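Local coordinates for protein beta-galactosidase (Trichoderma reesei, PDB 3OG2) that probably hydrolyses terminal non-reducing beta-D-galactose residues from beta-D-galactosides, as a glycoside hydrolase of family 35 with a TIM-barrel domain, at residues L174-P177 and E178-Y181; Y195-Y198 and V199-A203; T222-P225 and G226-L229; Q202-N205 and A206-V210. All coordinates share one frame; numbering follows the deposited sequence.

How the contacts relate
All four contacts lie in the family 35 TIM-barrel domain, on one piece of chain that runs from strand 172-177 through helix 193-205 into the loop before strand 236-239. Contact 1 holds Asn179 and Glu180 of the galactose site. Contact 2, on the helix, has its centre about 10 Å from that of contact 1 and meets it where Glu178 OE2 lies 2.6 Å from Tyr195 OH. Contact 4 closes the same helix, sharing Gln202 and Ala203 with contact 2, and its Ile208 CD1 packs 3.6 Å from Tyr175 CD2 of contact 1. Contact 3 touches contact 2 through Met196 and Gln197, and contact 1 through Thr222, but does not reach contact 4.

Contact 1: L174-P177 and E178-Y181; sequences LYQP and ENEY
Gln176 reaches forward along the chain and ties down Glu178 and, at the galactose site, Asn179, two and three residues on. CG stands anti to the backbone N (chi1 175°) and the chain runs on extended, which carries the amide past Pro177. CG and CD each pass 3.7 Å from Glu178 O. At the tip, NE2 donates twice: to Glu178 O at 2.9 Å, and to Asn179 OD1 at 3.1 Å, the latter in the carbonyl plane on a lone pair though the N-H is bent (138°). The other tip atom, OE1, accepts from Arg114. The two amides are turned 38° apart.

Glu178, at positive phi, bends back at chi2, and its OE1 takes the N-H of Asn179 at 2.8 Å on the anti side, well tilted from the carboxylate plane. That oxygen also forms a salt bridge with Arg140, while OE2 bonds Tyr195. Water 1 donates to Gln176 O and to Glu178 O, a further link between the two backbones.

A leucine in place of Gln176 would probably cost Glu178 O its amide donor and give the Asn179 amide one restraint fewer.

Since Asn179 OD1 also accepts from Tyr76 and Asn215, three donors fix its amide. ND2 is thereby oriented as a donor, here to a glycerol, and galactose is bound at this residue in another structure of the enzyme.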
ATOM      1  N   LEU A 174       4.803 -11.008  14.859  1.00  7.32           N
ATOM      2  CA  LEU A 174       5.165  -9.748  15.530  1.00  6.63           C
ATOM      3  C   LEU A 174       3.891  -8.906  15.632  1.00  6.16           C
ATOM      4  O   LEU A 174       2.999  -9.022  14.808  1.00  6.91           O
ATOM      5  CB  LEU A 174       6.187  -8.951  14.768  1.00  7.05           C
ATOM      6  CG  LEU A 174       7.584  -9.567  14.673  1.00  7.94           C
ATOM      7  CD1 LEU A 174       8.389  -8.767  13.629  1.00 10.10           C
ATOM      8  CD2 LEU A 174       8.276  -9.521  16.042  1.00  8.60           C
ATOM      9  N   TYR A 175       3.829  -8.085  16.690  1.00  6.42           N
ATOM     10  CA  TYR A 175       2.709  -7.187  16.893  1.00  6.83           C
ATOM     11  C   TYR A 175       3.222  -5.796  17.218  1.00  6.33           C
ATOM     12  O   TYR A 175       4.081  -5.633  18.085  1.00  7.53           O
ATOM     13  CB  TYR A 175       1.863  -7.747  18.043  1.00  6.81           C
ATOM     14  CG  TYR A 175       0.613  -7.002  18.431  1.00  7.06           C
ATOM     15  CD1 TYR A 175       0.624  -5.785  19.133  1.00  8.08           C
ATOM     16  CD2 TYR A 175      -0.649  -7.574  18.097  1.00  7.98           C
ATOM     17  CE1 TYR A 175      -0.526  -5.142  19.459  1.00  7.55           C
ATOM     18  CE2 TYR A 175      -1.815  -6.914  18.481  1.00  9.19           C
ATOM     19  CZ  TYR A 175      -1.744  -5.701  19.164  1.00  8.27           C
ATOM     20  OH  TYR A 175      -2.917  -5.062  19.546  1.00 10.02           O
ATOM     21  N   GLN A 176       2.611  -4.790  16.581  1.00  6.59           N
ATOM     22  CA  GLN A 176       2.957  -3.391  16.893  1.00  6.78           C
ATOM     23  C   GLN A 176       1.781  -2.759  17.624  1.00  6.89           C
ATOM     24  O   GLN A 176       0.660  -2.658  17.078  1.00  8.44           O
ATOM     25  CB  GLN A 176       3.192  -2.605  15.584  1.00  6.61           C
ATOM     26  CG  GLN A 176       3.436  -1.121  15.844  1.00  7.11           C
ATOM     27  CD  GLN A 176       3.466  -0.350  14.555  1.00  6.55           C
ATOM     28  OE1 GLN A 176       4.387  -0.510  13.716  1.00  7.56           O
ATOM     29  NE2 GLN A 176       2.479   0.534  14.319  1.00  7.96           N
ATOM     30  N   PRO A 177       1.985  -2.258  18.836  1.00  8.14           N
ATOM     31  CA  PRO A 177       0.998  -1.483  19.536  1.00  8.75           C
ATOM     32  C   PRO A 177       1.144   0.004  19.161  1.00  7.94           C
ATOM     33  O   PRO A 177       2.274   0.490  19.069  1.00  9.79           O
ATOM     34  CB  PRO A 177       1.376  -1.695  21.014  1.00 11.27           C
ATOM     35  CG  PRO A 177       2.840  -2.035  21.023  1.00 18.29           C
ATOM     36  CD  PRO A 177       3.235  -2.467  19.650  1.00  9.70           C
ATOM     37  N   GLU A 178       0.018   0.721  18.991  1.00  8.24           N
ATOM     38  CA  GLU A 178       0.113   2.185  18.718  1.00  8.91           C
ATOM     39  C   GLU A 178       0.750   2.409  17.343  1.00  8.88           C
ATOM     40  O   GLU A 178       0.857   1.461  16.524  1.00  8.85           O
ATOM     41  CB  GLU A 178       0.824   2.957  19.861  1.00  9.12           C
ATOM     42  CG  GLU A 178      -0.100   3.922  20.616  1.00  9.09           C
ATOM     43  CD  GLU A 178      -0.391   5.206  19.876  1.00  8.80           C
ATOM     44  OE1 GLU A 178       0.323   5.503  18.868  1.00 10.07           O
ATOM     45  OE2 GLU A 178      -1.299   5.997  20.267  1.00  9.35           O
ATOM     46  N   ASN A 179       1.153   3.627  17.032  1.00  7.95           N
ATOM     47  CA  ASN A 179       1.752   3.898  15.711  1.00  7.23           C
ATOM     48  C   ASN A 179       2.500   5.217  15.783  1.00  6.77           C
ATOM     49  O   ASN A 179       1.836   6.246  15.993  1.00  7.95           O
ATOM     50  CB  ASN A 179       0.667   3.958  14.628  1.00  8.17           C
ATOM     51  CG  ASN A 179       1.335   4.166  13.271  1.00  7.94           C
ATOM     52  OD1 ASN A 179       1.837   3.126  12.762  1.00  8.47           O
ATOM     53  ND2 ASN A 179       1.461   5.340  12.694  1.00  9.09           N
ATOM     54  N   GLU A 180       3.806   5.202  15.587  1.00  6.92           N
ATOM     55  CA  GLU A 180       4.593   6.440  15.575  1.00  7.80           C
ATOM     56  C   GLU A 180       4.250   7.330  16.780  1.00  7.39           C
ATOM     57  O   GLU A 180       3.980   8.535  16.667  1.00  9.95           O
ATOM     58  CB  GLU A 180       4.460   7.241  14.263  1.00  9.15           C
ATOM     59  CG  GLU A 180       5.101   6.477  13.111  1.00 10.73           C
ATOM     60  CD  GLU A 180       5.360   7.257  11.871  1.00 13.41           C
ATOM     61  OE1 GLU A 180       4.757   8.333  11.673  1.00 18.86           O
ATOM     62  OE2 GLU A 180       6.163   6.830  10.969  1.00 15.92           O
ATOM     63  N   TYR A 181       4.315   6.694  17.947  1.00  8.17           N
ATOM     64  CA  TYR A 181       4.108   7.441  19.209  1.00  8.82           C
ATOM     65  C   TYR A 181       5.403   8.150  19.522  1.00  8.37           C
ATOM     66  O   TYR A 181       6.280   7.567  20.187  1.00 10.00           O
ATOM     67  CB  TYR A 181       3.639   6.445  20.303  1.00  9.06           C
ATOM     68  CG  TYR A 181       3.365   7.200  21.603  1.00  8.33           C
ATOM     69  CD1 TYR A 181       2.222   8.004  21.736  1.00  9.16           C
ATOM     70  CD2 TYR A 181       4.231   7.113  22.692  1.00  8.88           C
ATOM     71  CE1 TYR A 181       1.986   8.687  22.924  1.00  8.96           C
ATOM     72  CE2 TYR A 181       3.991   7.786  23.858  1.00  9.34           C
ATOM     73  CZ  TYR A 181       2.869   8.563  23.963  1.00  9.03           C
ATOM     74  OH  TYR A 181       2.644   9.253  25.149  1.00 10.56           O
TER
HETATM   75  O   HOH W   1      -0.460  -0.763  15.456  1.00  8.85           O

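Contact 2: Y195-Y198 and V199-A203; sequences YMQY and VIDQA
Tyr195 and Val199 open a run of side-chain pairs four residues apart along one helix. The backbone supplies the frame: Val199 N donates to Tyr195 O, Ile200 N to Met196 O, Asp201 N to Gln197 O and Gln202 N to Tyr198 O, the last at 2.9 Å.

Apolar contact comes from the Tyr195 ring, which carries Val199 CG2 on one face as a CH-pi contact, 4.0 Å from the centroid and displaced toward the phenol end. Branched valine suits this place: CG1 is anti to the backbone N (chi1 170°), which leaves CG2 beside that N and turned to the ring. The Tyr195 hydroxyl goes on to Glu178.

A polar pair faces outward. Gln197 bends at chi2, bringing NE2 to 2.9 Å from Asp201 OD1 along an almost straight N-H (172°). The carboxylate oxygen lies in the plane of the glutamine amide, yet is itself approached from above its own plane. OE1 of Gln197 accepts from Gly230 N, and NE2 also brushes Ile200 CG2 at 3.6 Å.

Mixed packing joins Tyr198 to Gln202, whose NE2 sits obliquely 3.5 Å from ring atom CE1. Both polar ends converge on Asp151 of helix 144-163.

The tyrosines thus spend their rings on packing and their hydroxyls on acidic partners, while Gln197 spans a carboxylate and a loop N-H with one amide.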
ATOM      1  N   TYR A 195       0.375   5.592  29.698  1.00  8.75           N
ATOM      2  CA  TYR A 195      -0.404   5.407  28.470  1.00  8.26           C
ATOM      3  C   TYR A 195       0.162   4.272  27.639  1.00  7.96           C
ATOM      4  O   TYR A 195      -0.539   3.329  27.223  1.00  8.22           O
ATOM      5  CB  TYR A 195      -0.452   6.721  27.670  1.00  8.67           C
ATOM      6  CG  TYR A 195      -1.010   6.478  26.288  1.00  7.77           C
ATOM      7  CD1 TYR A 195      -2.340   6.148  26.129  1.00  8.78           C
ATOM      8  CD2 TYR A 195      -0.199   6.566  25.149  1.00  8.03           C
ATOM      9  CE1 TYR A 195      -2.851   5.912  24.852  1.00  8.18           C
ATOM     10  CE2 TYR A 195      -0.697   6.324  23.894  1.00  7.59           C
ATOM     11  CZ  TYR A 195      -2.032   5.993  23.755  1.00  7.96           C
ATOM     12  OH  TYR A 195      -2.580   5.760  22.500  1.00  8.18           O
ATOM     13  N   MET A 196       1.478   4.323  27.434  1.00  7.95           N
ATOM     14  CA  MET A 196       2.119   3.289  26.601  1.00  7.93           C
ATOM     15  C   MET A 196       1.912   1.906  27.169  1.00  8.02           C
ATOM     16  O   MET A 196       1.668   0.933  26.460  1.00  8.00           O
ATOM     17  CB  MET A 196       3.616   3.599  26.456  1.00  9.31           C
ATOM     18  CG  MET A 196       3.935   4.906  25.758  1.00 10.94           C
ATOM     19  SD  MET A 196       5.594   5.536  26.205  1.00 13.30           S
ATOM     20  CE  MET A 196       6.514   4.474  25.145  1.00 17.20           C
ATOM     21  N   GLN A 197       2.073   1.796  28.519  1.00  8.26           N
ATOM     22  CA  GLN A 197       1.883   0.479  29.125  1.00  8.11           C
ATOM     23  C   GLN A 197       0.432   0.029  29.067  1.00  7.96           C
ATOM     24  O   GLN A 197       0.202  -1.176  28.974  1.00  9.19           O
ATOM     25  CB  GLN A 197       2.368   0.516  30.594  1.00  9.11           C
ATOM     26  CG  GLN A 197       2.404  -0.908  31.148  1.00  9.17           C
ATOM     27  CD  GLN A 197       3.406  -1.773  30.415  1.00  9.47           C
ATOM     28  OE1 GLN A 197       4.546  -1.415  30.108  1.00 11.08           O
ATOM     29  NE2 GLN A 197       2.938  -2.985  30.123  1.00 11.14           N
ATOM     30  N   TYR A 198      -0.540   0.953  29.195  1.00  8.59           N
ATOM     31  CA  TYR A 198      -1.948   0.524  29.063  1.00  8.22           C
ATOM     32  C   TYR A 198      -2.139  -0.115  27.683  1.00  7.58           C
ATOM     33  O   TYR A 198      -2.835  -1.148  27.583  1.00  8.36           O
ATOM     34  CB  TYR A 198      -2.854   1.728  29.202  1.00  9.44           C
ATOM     35  CG  TYR A 198      -4.323   1.376  29.261  1.00  8.57           C
ATOM     36  CD1 TYR A 198      -5.072   1.255  28.072  1.00 10.03           C
ATOM     37  CD2 TYR A 198      -4.976   1.159  30.474  1.00 11.68           C
ATOM     38  CE1 TYR A 198      -6.405   0.920  28.111  1.00  9.47           C
ATOM     39  CE2 TYR A 198      -6.320   0.834  30.521  1.00 10.58           C
ATOM     40  CZ  TYR A 198      -7.043   0.709  29.335  1.00 11.38           C
ATOM     41  OH  TYR A 198      -8.384   0.421  29.391  1.00 13.67           O
ATOM     42  N   VAL A 199      -1.584   0.509  26.638  1.00  7.65           N
ATOM     43  CA  VAL A 199      -1.794  -0.012  25.264  1.00  8.00           C
ATOM     44  C   VAL A 199      -1.175  -1.390  25.144  1.00  7.24           C
ATOM     45  O   VAL A 199      -1.752  -2.340  24.581  1.00  7.93           O
ATOM     46  CB  VAL A 199      -1.198   1.002  24.274  1.00  8.55           C
ATOM     47  CG1 VAL A 199      -1.136   0.448  22.857  1.00 11.51           C
ATOM     48  CG2 VAL A 199      -2.001   2.308  24.317  1.00  8.76           C
ATOM     49  N   ILE A 200       0.042  -1.570  25.735  1.00  8.13           N
ATOM     50  CA  ILE A 200       0.637  -2.908  25.747  1.00  8.26           C
ATOM     51  C   ILE A 200      -0.200  -3.923  26.521  1.00  7.82           C
ATOM     52  O   ILE A 200      -0.404  -5.050  26.042  1.00  9.58           O
ATOM     53  CB  ILE A 200       2.077  -2.840  26.351  1.00  8.31           C
ATOM     54  CG1 ILE A 200       3.009  -2.101  25.371  1.00  8.96           C
ATOM     55  CG2 ILE A 200       2.604  -4.215  26.724  1.00  9.16           C
ATOM     56  CD1 ILE A 200       4.364  -1.741  25.979  1.00 12.67           C
ATOM     57  N   ASP A 201      -0.669  -3.518  27.699  1.00  8.59           N
ATOM     58  CA  ASP A 201      -1.465  -4.413  28.523  1.00  9.32           C
ATOM     59  C   ASP A 201      -2.727  -4.870  27.780  1.00  8.18           C
ATOM     60  O   ASP A 201      -3.123  -6.042  27.944  1.00  8.97           O
ATOM     61  CB  ASP A 201      -1.908  -3.736  29.828  1.00 10.10           C
ATOM     62  CG  ASP A 201      -0.853  -3.431  30.851  1.00 13.05           C
ATOM     63  OD1 ASP A 201       0.290  -3.974  30.784  1.00 13.48           O
ATOM     64  OD2 ASP A 201      -1.142  -2.636  31.814  1.00 18.06           O
ATOM     65  N   GLN A 202      -3.337  -3.975  26.999  1.00  7.74           N
ATOM     66  CA  GLN A 202      -4.553  -4.429  26.282  1.00  7.95           C
ATOM     67  C   GLN A 202      -4.230  -5.604  25.376  1.00  8.39           C
ATOM     68  O   GLN A 202      -4.985  -6.544  25.209  1.00  8.79           O
ATOM     69  CB  GLN A 202      -5.136  -3.337  25.400  1.00  8.99           C
ATOM     70  CG  GLN A 202      -5.716  -2.134  26.171  1.00  9.14           C
ATOM     71  CD  GLN A 202      -6.186  -1.102  25.177  1.00  7.94           C
ATOM     72  OE1 GLN A 202      -5.356  -0.624  24.358  1.00  9.18           O
ATOM     73  NE2 GLN A 202      -7.456  -0.755  25.177  1.00  9.40           N
ATOM     74  N   ALA A 203      -3.068  -5.479  24.673  1.00  8.75           N
ATOM     75  CA  ALA A 203      -2.704  -6.550  23.718  1.00  7.99           C
ATOM     76  C   ALA A 203      -2.326  -7.808  24.481  1.00  7.67           C
ATOM     77  O   ALA A 203      -2.754  -8.923  24.125  1.00  8.74           O
ATOM     78  CB  ALA A 203      -1.551  -6.060  22.844  1.00  9.13           C
TER

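Contact 3: T222-P225 and G226-L229; sequences TGAP and GTGL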
ATOM      1  N   THR A 222      11.839   6.422  21.872  1.00  9.06           N
ATOM      2  CA  THR A 222      10.609   6.218  22.668  1.00  9.25           C
ATOM      3  C   THR A 222      10.209   4.766  22.687  1.00  9.03           C
ATOM      4  O   THR A 222      10.099   4.152  21.607  1.00 11.98           O
ATOM      5  CB  THR A 222       9.490   7.118  22.101  1.00  9.96           C
ATOM      6  OG1 THR A 222       9.947   8.493  22.226  1.00 10.95           O
ATOM      7  CG2 THR A 222       8.200   6.980  22.872  1.00 10.83           C
ATOM      8  N   GLY A 223       9.988   4.231  23.875  1.00  8.82           N
ATOM      9  CA  GLY A 223       9.486   2.865  24.055  1.00  9.27           C
ATOM     10  C   GLY A 223      10.605   1.861  23.931  1.00  8.91           C
ATOM     11  O   GLY A 223      10.325   0.636  23.953  1.00 10.35           O
ATOM     12  N   ALA A 224      11.867   2.224  23.755  1.00  9.29           N
ATOM     13  CA  ALA A 224      12.909   1.244  23.606  1.00  9.72           C
ATOM     14  C   ALA A 224      13.097   0.406  24.843  1.00  9.83           C
ATOM     15  O   ALA A 224      12.880   0.882  25.965  1.00 10.64           O
ATOM     16  CB  ALA A 224      14.217   1.963  23.275  1.00 11.02           C
ATOM     17  N   PRO A 225      13.594  -0.829  24.658  1.00 11.65           N
ATOM     18  CA  PRO A 225      14.063  -1.588  25.827  1.00 12.24           C
ATOM     19  C   PRO A 225      15.011  -0.767  26.681  1.00 13.72           C
ATOM     20  O   PRO A 225      15.861  -0.061  26.175  1.00 17.82           O
ATOM     21  CB  PRO A 225      14.824  -2.722  25.150  1.00 15.30           C
ATOM     22  CG  PRO A 225      14.030  -2.955  23.879  1.00 15.08           C
ATOM     23  CD  PRO A 225      13.718  -1.551  23.351  1.00 12.80           C
ATOM     24  N   GLY A 226      14.846  -0.839  28.003  1.00 15.14           N
ATOM     25  CA  GLY A 226      15.664  -0.028  28.897  1.00 19.36           C
ATOM     26  C   GLY A 226      14.909   1.222  29.346  1.00 17.91           C
ATOM     27  O   GLY A 226      15.378   1.874  30.286  1.00 20.78           O
ATOM     28  N   THR A 227      13.785   1.582  28.739  1.00 14.05           N
ATOM     29  CA  THR A 227      13.087   2.775  29.173  1.00 12.60           C
ATOM     30  C   THR A 227      12.011   2.472  30.208  1.00 12.74           C
ATOM     31  O   THR A 227      11.258   3.343  30.641  1.00 15.56           O
ATOM     32  CB  THR A 227      12.440   3.514  27.973  1.00 12.82           C
ATOM     33  OG1 THR A 227      11.505   2.647  27.333  1.00 12.36           O
ATOM     34  CG2 THR A 227      13.484   3.972  26.953  1.00 15.47           C
ATOM     35  N   GLY A 228      11.912   1.239  30.690  1.00 13.59           N
ATOM     36  CA  GLY A 228      11.040   0.956  31.797  1.00 15.57           C
ATOM     37  C   GLY A 228       9.585   0.753  31.389  1.00 12.58           C
ATOM     38  O   GLY A 228       9.200   0.071  30.417  1.00 13.04           O
ATOM     39  N   LEU A 229       8.722   1.456  32.142  1.00 12.80           N
ATOM     40  CA  LEU A 229       7.296   1.326  31.917  1.00 11.17           C
ATOM     41  C   LEU A 229       6.945   1.722  30.494  1.00 10.21           C
ATOM     42  O   LEU A 229       7.407   2.739  29.989  1.00 10.68           O
ATOM     43  CB  LEU A 229       6.627   2.291  32.905  1.00 12.68           C
ATOM     44  CG  LEU A 229       5.138   2.183  32.950  1.00 14.31           C
ATOM     45  CD1 LEU A 229       4.652   0.846  33.525  1.00 16.07           C
ATOM     46  CD2 LEU A 229       4.610   3.323  33.864  1.00 18.78           C
TER
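Ala224 and Thr227 close a type II beta turn through a single carbonyl oxygen. Two hydrogen bonds converge there: Thr227 N reaches Ala224 O at 3.0 Å, the backbone bond usual in such a turn, and Thr227 OG1 donates to the same Ala224 O at only 2.6 Å. Both donors are tilted somewhat from the carbonyl plane, and the one oxygen accepts both. The hydroxyl gets there because OG1 stands between the backbone N and the carbonyl carbon (chi1 60°), tucked back over the turn; a threonine or serine can supply this extra donor.

Van der Waals contact is light. The same torsion leaves Thr227 CG2 beside its own backbone N, where it lies 3.3 Å from Ala224 O and 4.3 Å from Ala224 CB.

Backbone shape selects the corner residues. Pro225 fits the first corner with a phi of -50°, whereas Gly226 follows at 99°, where a CB would jam against the oxygen of Pro225.

The turn lies in the loop between helix 193-205 and strand 236-239. Pro225 rests on Tyr235 just ahead of that strand, Thr227 O accepts from Lys193 at the start of the helix, and Leu229 lies against Pro194 and Gln197 farther along it.

Contact 4: Q202-N205 and A206-V210; sequences QARN and AGIIV
The Arg204 guanidinium meets Ile208 and Val210 with its edge: the carbonyl oxygens of both lie close to its plane, and Ile209 CA approaches obliquely. Toward these two carbonyls a single nitrogen does the work. NH1 donates to Val210 O at 2.9 Å, nearly straight (169°), and to Ile208 O at 3.0 Å, coming to that carbonyl from above its plane. The side chain can double back because it is bent at chi2 (-62°), which also sets CD 3.2 Å from Ile208 O. NH2 makes a salt bridge to Asp233.

Behind the arginine the helix ends in a Schellman motif. Ile208 N returns to Ala203 O at 3.1 Å, and Gly207 N to Arg204 O at 3.0 Å. Gly207 takes the positive phi (104°), where a side chain would collide with the preceding carbonyl. Ile208 CG1 then packs on Ala203 CB at 4.1 Å.

A methionine at Arg204 would probably leave Ile208 O and Val210 O without this donor and Asp233 without its charged mate, so the chain after the helix could shift.

Arg204 thus adds a side-chain clasp to the backbone cap, while water 2, donating to Arg204 O and Ile208 O, adds a second bridge between the last turn and the chain that leaves it.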
ATOM      1  N   GLN A 202      -3.337  -3.975  26.999  1.00  7.74           N
ATOM      2  CA  GLN A 202      -4.553  -4.429  26.282  1.00  7.95           C
ATOM      3  C   GLN A 202      -4.230  -5.604  25.376  1.00  8.39           C
ATOM      4  O   GLN A 202      -4.985  -6.544  25.209  1.00  8.79           O
ATOM      5  CB  GLN A 202      -5.136  -3.337  25.400  1.00  8.99           C
ATOM      6  CG  GLN A 202      -5.716  -2.134  26.171  1.00  9.14           C
ATOM      7  CD  GLN A 202      -6.186  -1.102  25.177  1.00  7.94           C
ATOM      8  OE1 GLN A 202      -5.356  -0.624  24.358  1.00  9.18           O
ATOM      9  NE2 GLN A 202      -7.456  -0.755  25.177  1.00  9.40           N
ATOM     10  N   ALA A 203      -3.068  -5.479  24.673  1.00  8.75           N
ATOM     11  CA  ALA A 203      -2.704  -6.550  23.718  1.00  7.99           C
ATOM     12  C   ALA A 203      -2.326  -7.808  24.481  1.00  7.67           C
ATOM     13  O   ALA A 203      -2.754  -8.923  24.125  1.00  8.74           O
ATOM     14  CB  ALA A 203      -1.551  -6.060  22.844  1.00  9.13           C
ATOM     15  N   ARG A 204      -1.512  -7.710  25.558  1.00  8.24           N
ATOM     16  CA  ARG A 204      -1.106  -8.896  26.322  1.00  8.76           C
ATOM     17  C   ARG A 204      -2.345  -9.571  26.912  1.00  8.97           C
ATOM     18  O   ARG A 204      -2.444 -10.788  26.939  1.00 10.48           O
ATOM     19  CB  ARG A 204      -0.133  -8.488  27.444  1.00  9.11           C
ATOM     20  CG  ARG A 204       1.211  -8.059  26.879  1.00  9.29           C
ATOM     21  CD  ARG A 204       1.917  -9.166  26.127  1.00  9.81           C
ATOM     22  NE  ARG A 204       3.329  -8.891  25.844  1.00 10.64           N
ATOM     23  CZ  ARG A 204       4.026  -9.316  24.785  1.00  9.31           C
ATOM     24  NH1 ARG A 204       3.426 -10.059  23.862  1.00 10.79           N
ATOM     25  NH2 ARG A 204       5.293  -8.980  24.685  1.00 13.64           N
ATOM     26  N   ASN A 205      -3.284  -8.757  27.430  1.00  8.80           N
ATOM     27  CA  ASN A 205      -4.483  -9.295  28.077  1.00 10.16           C
ATOM     28  C   ASN A 205      -5.334 -10.057  27.068  1.00 10.47           C
ATOM     29  O   ASN A 205      -6.061 -10.978  27.486  1.00 13.49           O
ATOM     30  CB  ASN A 205      -5.329  -8.188  28.690  1.00 11.29           C
ATOM     31  CG  ASN A 205      -4.748  -7.554  29.933  1.00 13.77           C
ATOM     32  OD1 ASN A 205      -5.188  -6.449  30.353  1.00 17.46           O
ATOM     33  ND2 ASN A 205      -3.773  -8.182  30.517  1.00 13.39           N
ATOM     34  N   ALA A 206      -5.254  -9.692  25.787  1.00 10.27           N
ATOM     35  CA  ALA A 206      -6.045 -10.382  24.743  1.00 10.86           C
ATOM     36  C   ALA A 206      -5.329 -11.604  24.190  1.00 10.32           C
ATOM     37  O   ALA A 206      -5.886 -12.264  23.281  1.00 13.72           O
ATOM     38  CB  ALA A 206      -6.348  -9.413  23.594  1.00 12.06           C
ATOM     39  N   GLY A 207      -4.155 -11.940  24.739  1.00 10.59           N
ATOM     40  CA  GLY A 207      -3.470 -13.145  24.360  1.00 11.29           C
ATOM     41  C   GLY A 207      -2.272 -12.998  23.433  1.00  9.15           C
ATOM     42  O   GLY A 207      -1.762 -14.015  22.958  1.00 10.11           O
ATOM     43  N   ILE A 208      -1.851 -11.758  23.152  1.00  8.28           N
ATOM     44  CA  ILE A 208      -0.701 -11.587  22.286  1.00  8.15           C
ATOM     45  C   ILE A 208       0.542 -11.983  23.074  1.00  7.50           C
ATOM     46  O   ILE A 208       0.779 -11.369  24.128  1.00  8.53           O
ATOM     47  CB  ILE A 208      -0.604 -10.129  21.787  1.00  8.47           C
ATOM     48  CG1 ILE A 208      -1.831  -9.744  20.970  1.00  9.64           C
ATOM     49  CG2 ILE A 208       0.689  -9.884  21.034  1.00  9.19           C
ATOM     50  CD1 ILE A 208      -2.010 -10.530  19.657  1.00  8.90           C
ATOM     51  N   ILE A 209       1.271 -13.003  22.584  1.00  8.27           N
ATOM     52  CA  ILE A 209       2.479 -13.460  23.287  1.00  8.25           C
ATOM     53  C   ILE A 209       3.697 -13.350  22.380  1.00  7.79           C
ATOM     54  O   ILE A 209       4.801 -13.557  22.855  1.00  9.81           O
ATOM     55  CB  ILE A 209       2.350 -14.902  23.818  1.00 10.02           C
ATOM     56  CG1 ILE A 209       2.029 -15.910  22.719  1.00 10.16           C
ATOM     57  CG2 ILE A 209       1.320 -14.920  24.970  1.00 11.92           C
ATOM     58  CD1 ILE A 209       2.047 -17.360  23.261  1.00 13.54           C
ATOM     59  N   VAL A 210       3.537 -13.024  21.069  1.00  8.00           N
ATOM     60  CA  VAL A 210       4.679 -12.787  20.215  1.00  7.77           C
ATOM     61  C   VAL A 210       5.325 -11.478  20.613  1.00  7.41           C
ATOM     62  O   VAL A 210       4.770 -10.708  21.421  1.00  8.09           O
ATOM     63  CB  VAL A 210       4.271 -12.792  18.721  1.00  8.28           C
ATOM     64  CG1 VAL A 210       3.797 -14.239  18.345  1.00 10.79           C
ATOM     65  CG2 VAL A 210       3.231 -11.735  18.383  1.00  9.86           C
TER
HETATM   66  O   HOH W   2      -0.325 -12.387  26.539  1.00 13.47           O